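Local coordinates for metallopeptidase family protein (Thermus thermophilus, PDB 2EJQ), which is of unknown function but belongs to a zincin-like metallopeptidase family, binds metal and is probably a metal-dependent peptidase, at residues 5-17 and 85-97. The protein carries 1 engineered substitution. Sequence-based numbering, arbitrary orientation.
Sequences AFVELVERLWEEV and WEAEVWETMLHEL. Engineered in segment 85-97: M93 (natural residue Leu).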
# COMPACT_ATOMS: atom_id res chain seq x y z
N ALA A 5 -8.92 -7.23 12.69
CA ALA A 5 -9.11 -5.87 13.15
C ALA A 5 -8.26 -4.90 12.32
O ALA A 5 -8.67 -3.76 12.09
CB ALA A 5 -8.75 -5.76 14.63
N PHE A 6 -7.09 -5.36 11.89
CA PHE A 6 -6.19 -4.54 11.08
C PHE A 6 -6.84 -4.26 9.73
O PHE A 6 -6.86 -3.12 9.27
CB PHE A 6 -4.85 -5.26 10.87
CG PHE A 6 -3.84 -4.46 10.10
CD1 PHE A 6 -3.21 -3.36 10.68
CD2 PHE A 6 -3.54 -4.78 8.78
CE1 PHE A 6 -2.29 -2.60 9.96
CE2 PHE A 6 -2.62 -4.02 8.05
CZ PHE A 6 -2.00 -2.92 8.64
N VAL A 7 -7.37 -5.31 9.10
CA VAL A 7 -8.03 -5.19 7.80
C VAL A 7 -9.17 -4.19 7.90
O VAL A 7 -9.32 -3.32 7.03
CB VAL A 7 -8.61 -6.54 7.34
CG1 VAL A 7 -9.48 -6.33 6.10
CG2 VAL A 7 -7.48 -7.53 7.04
N GLU A 8 -9.95 -4.31 8.96
CA GLU A 8 -11.08 -3.44 9.23
C GLU A 8 -10.66 -1.97 9.42
O GLU A 8 -11.37 -1.05 9.04
CB GLU A 8 -11.81 -3.95 10.48
CG GLU A 8 -13.15 -3.33 10.75
CD GLU A 8 -13.90 -4.06 11.85
OE1 GLU A 8 -14.20 -5.27 11.66
OE2 GLU A 8 -14.17 -3.44 12.91
N LEU A 9 -9.50 -1.76 10.04
CA LEU A 9 -9.00 -0.41 10.26
C LEU A 9 -8.59 0.20 8.93
O LEU A 9 -8.86 1.37 8.65
CB LEU A 9 -7.80 -0.44 11.21
CG LEU A 9 -7.06 0.88 11.42
CD1 LEU A 9 -8.02 1.94 11.98
CD2 LEU A 9 -5.88 0.65 12.36
N VAL A 10 -7.91 -0.60 8.11
CA VAL A 10 -7.45 -0.16 6.80
C VAL A 10 -8.61 0.30 5.92
O VAL A 10 -8.56 1.36 5.30
CB VAL A 10 -6.69 -1.29 6.09
CG1 VAL A 10 -6.46 -0.92 4.63
CG2 VAL A 10 -5.37 -1.54 6.79
N GLU A 11 -9.67 -0.51 5.88
CA GLU A 11 -10.83 -0.19 5.07
C GLU A 11 -11.56 1.06 5.58
O GLU A 11 -12.06 1.86 4.78
CB GLU A 11 -11.81 -1.37 5.09
CG GLU A 11 -11.20 -2.69 4.64
CD GLU A 11 -12.19 -3.84 4.66
OE1 GLU A 11 -12.92 -3.98 5.67
OE2 GLU A 11 -12.24 -4.61 3.68
N ARG A 12 -11.61 1.20 6.90
CA ARG A 12 -12.30 2.33 7.52
C ARG A 12 -11.55 3.62 7.18
O ARG A 12 -12.17 4.63 6.84
CB ARG A 12 -12.41 2.09 9.04
CG ARG A 12 -12.87 3.28 9.87
CD ARG A 12 -12.47 3.19 11.29
NE ARG A 12 -11.70 4.35 11.71
CZ ARG A 12 -10.84 4.36 12.71
NH1 ARG A 12 -10.66 3.28 13.40
NH2 ARG A 12 -10.16 5.45 13.00
N LEU A 13 -10.22 3.59 7.25
CA LEU A 13 -9.40 4.75 6.91
C LEU A 13 -9.42 4.98 5.39
O LEU A 13 -9.50 6.12 4.92
CB LEU A 13 -7.96 4.56 7.40
CG LEU A 13 -7.71 4.50 8.91
CD1 LEU A 13 -6.24 4.21 9.19
CD2 LEU A 13 -8.11 5.82 9.55
N TRP A 14 -9.37 3.89 4.62
CA TRP A 14 -9.37 4.01 3.17
C TRP A 14 -10.63 4.71 2.66
O TRP A 14 -10.55 5.50 1.71
CB TRP A 14 -9.25 2.63 2.52
CG TRP A 14 -9.14 2.68 1.01
CD1 TRP A 14 -9.95 2.04 0.12
CD2 TRP A 14 -8.16 3.37 0.23
NE1 TRP A 14 -9.54 2.29 -1.17
CE2 TRP A 14 -8.44 3.11 -1.13
CE3 TRP A 14 -7.06 4.19 0.54
CZ2 TRP A 14 -7.68 3.63 -2.18
CZ3 TRP A 14 -6.30 4.72 -0.50
CH2 TRP A 14 -6.61 4.43 -1.85
N GLU A 15 -11.77 4.44 3.30
CA GLU A 15 -13.02 5.08 2.90
C GLU A 15 -13.04 6.58 3.18
O GLU A 15 -13.80 7.30 2.55
CB GLU A 15 -14.21 4.42 3.59
CG GLU A 15 -14.73 3.14 2.93
CD GLU A 15 -15.22 3.36 1.50
OE1 GLU A 15 -15.88 4.40 1.24
OE2 GLU A 15 -14.97 2.48 0.64
N GLU A 16 -12.21 7.06 4.11
CA GLU A 16 -12.17 8.49 4.42
C GLU A 16 -11.49 9.23 3.29
O GLU A 16 -11.70 10.43 3.10
CB GLU A 16 -11.37 8.77 5.70
CG GLU A 16 -12.18 8.76 6.98
CD GLU A 16 -11.35 9.19 8.19
OE1 GLU A 16 -10.77 10.30 8.15
OE2 GLU A 16 -11.30 8.43 9.18
N VAL A 17 -10.67 8.51 2.54
CA VAL A 17 -9.93 9.07 1.43
C VAL A 17 -10.83 9.46 0.25
O VAL A 17 -11.56 8.62 -0.30
CB VAL A 17 -8.85 8.07 0.93
CG1 VAL A 17 -8.08 8.68 -0.23
CG2 VAL A 17 -7.90 7.72 2.06
N TRP A 85 -1.63 2.49 15.81
CA TRP A 85 -2.08 1.76 14.63
C TRP A 85 -2.72 2.64 13.58
O TRP A 85 -2.39 2.55 12.39
CB TRP A 85 -3.07 0.65 15.03
CG TRP A 85 -2.42 -0.54 15.69
CD1 TRP A 85 -2.32 -0.79 17.04
CD2 TRP A 85 -1.75 -1.62 15.03
NE1 TRP A 85 -1.64 -1.97 17.25
CE2 TRP A 85 -1.28 -2.50 16.04
CE3 TRP A 85 -1.51 -1.94 13.68
CZ2 TRP A 85 -0.57 -3.67 15.74
CZ3 TRP A 85 -0.80 -3.11 13.39
CH2 TRP A 85 -0.34 -3.96 14.41
N GLU A 86 -3.64 3.50 14.02
CA GLU A 86 -4.34 4.39 13.12
C GLU A 86 -3.40 5.37 12.43
O GLU A 86 -3.48 5.58 11.22
CB GLU A 86 -5.42 5.16 13.88
CG GLU A 86 -6.15 6.17 13.00
CD GLU A 86 -7.05 7.09 13.80
OE1 GLU A 86 -8.22 6.72 14.03
OE2 GLU A 86 -6.58 8.17 14.22
N ALA A 87 -2.49 5.96 13.20
CA ALA A 87 -1.56 6.92 12.64
C ALA A 87 -0.63 6.25 11.64
O ALA A 87 -0.34 6.83 10.59
CB ALA A 87 -0.75 7.56 13.75
N GLU A 88 -0.16 5.04 11.95
CA GLU A 88 0.74 4.32 11.07
C GLU A 88 0.08 3.84 9.75
O GLU A 88 0.69 3.93 8.69
CB GLU A 88 1.35 3.13 11.81
CG GLU A 88 2.18 3.51 13.04
CD GLU A 88 3.59 3.98 12.69
OE1 GLU A 88 4.04 3.71 11.56
OE2 GLU A 88 4.25 4.59 13.56
N VAL A 89 -1.14 3.34 9.83
CA VAL A 89 -1.85 2.89 8.63
C VAL A 89 -2.17 4.11 7.74
O VAL A 89 -1.98 4.08 6.52
CB VAL A 89 -3.18 2.19 9.00
CG1 VAL A 89 -4.01 1.95 7.76
CG2 VAL A 89 -2.89 0.86 9.69
N TRP A 90 -2.67 5.16 8.37
CA TRP A 90 -3.01 6.39 7.67
C TRP A 90 -1.85 6.85 6.80
O TRP A 90 -1.97 6.99 5.59
CB TRP A 90 -3.36 7.48 8.69
CG TRP A 90 -3.72 8.80 8.08
CD1 TRP A 90 -2.96 9.93 8.08
CD2 TRP A 90 -4.97 9.15 7.49
NE1 TRP A 90 -3.66 10.97 7.52
CE2 TRP A 90 -4.90 10.52 7.15
CE3 TRP A 90 -6.14 8.44 7.20
CZ2 TRP A 90 -5.96 11.20 6.55
CZ3 TRP A 90 -7.20 9.12 6.61
CH2 TRP A 90 -7.10 10.48 6.29
N GLU A 91 -0.72 7.05 7.45
CA GLU A 91 0.51 7.50 6.80
C GLU A 91 0.98 6.58 5.67
O GLU A 91 1.33 7.04 4.58
CB GLU A 91 1.59 7.65 7.88
CG GLU A 91 2.92 8.20 7.40
CD GLU A 91 2.78 9.55 6.71
OE1 GLU A 91 2.04 10.42 7.25
OE2 GLU A 91 3.41 9.75 5.64
N THR A 92 0.99 5.28 5.92
CA THR A 92 1.44 4.31 4.92
C THR A 92 0.53 4.30 3.67
O THR A 92 1.00 4.32 2.54
CB THR A 92 1.50 2.91 5.52
OG1 THR A 92 2.40 2.91 6.63
CG2 THR A 92 1.97 1.89 4.49
N MET A 93 -0.77 4.29 3.88
CA MET A 93 -1.69 4.31 2.76
C MET A 93 -1.59 5.54 1.90
O MET A 93 -1.46 5.46 0.68
CB MET A 93 -3.12 4.20 3.27
CG MET A 93 -3.70 2.84 3.10
SD MET A 93 -5.28 2.72 3.91
CE MET A 93 -5.30 4.20 4.85
N LEU A 94 -1.65 6.69 2.54
CA LEU A 94 -1.60 7.96 1.84
C LEU A 94 -0.26 8.19 1.16
O LEU A 94 -0.19 8.88 0.15
CB LEU A 94 -1.91 9.11 2.79
CG LEU A 94 -3.32 9.02 3.36
CD1 LEU A 94 -3.57 10.24 4.23
CD2 LEU A 94 -4.34 8.95 2.24
N HIS A 95 0.80 7.60 1.70
CA HIS A 95 2.12 7.74 1.09
C HIS A 95 2.13 6.95 -0.22
O HIS A 95 2.65 7.42 -1.23
CB HIS A 95 3.21 7.23 2.03
CG HIS A 95 4.60 7.44 1.50
ND1 HIS A 95 5.08 8.68 1.16
CD2 HIS A 95 5.59 6.56 1.23
CE1 HIS A 95 6.32 8.56 0.70
NE2 HIS A 95 6.65 7.28 0.73
N GLU A 96 1.56 5.74 -0.21
CA GLU A 96 1.52 4.95 -1.43
C GLU A 96 0.53 5.56 -2.41
O GLU A 96 0.71 5.47 -3.62
CB GLU A 96 1.15 3.49 -1.14
CG GLU A 96 2.13 2.75 -0.25
CD GLU A 96 3.58 2.95 -0.65
OE1 GLU A 96 3.86 3.06 -1.86
OE2 GLU A 96 4.45 2.99 0.24
N LEU A 97 -0.53 6.18 -1.90
CA LEU A 97 -1.50 6.81 -2.77
C LEU A 97 -0.77 7.94 -3.52
O LEU A 97 -1.07 8.24 -4.67
CB LEU A 97 -2.69 7.33 -1.96
CG LEU A 97 -3.77 8.09 -2.74
CD1 LEU A 97 -4.20 7.26 -3.93
CD2 LEU A 97 -4.97 8.41 -1.84
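R12 and E86 make the one polar link between these two helices, a salt bridge at the exposed margin. NH2 of R12 lies 2.5 Å from OE1 of E86, and the oxygen meets the guanidinium at its edge, in its plane. The hydrogen bond is weak, its N-H...O angle only 124°, and so short a distance leaves its detailed geometry doubtful. Inward the side-chain contacts are mostly apolar, and the backbone donors and acceptors are largely spent within each helix; beyond them, W14 O accepts from K22 NZ and A87 N donates to D84 OD1. The helices cross at -56° with knobs-into-holes packing: L13 sits among E86, V89, W90 and M93, and V89 among F6, L9, V10 and L13. F6 has CG anti to its own N (chi1 -178°), which carries CE1 to 3.5 Å from V89 CG2 and the ring rim to W85. An alanine here would probably open a gap beside V89 CG2 and take away one of the ring contacts of W85. Engineered M93 brings SD obliquely to the W14 ring, a Met-aromatic contact. Helix 3-16 thus packs on helix 85-105, whose HExxH pattern (H95, E96, H99) is consistent with a zincin active-site helix; beneath the pair, V10 and W14 rest on strands 27-31 and 67-71, while W85 and V89 lean on helix 72-78.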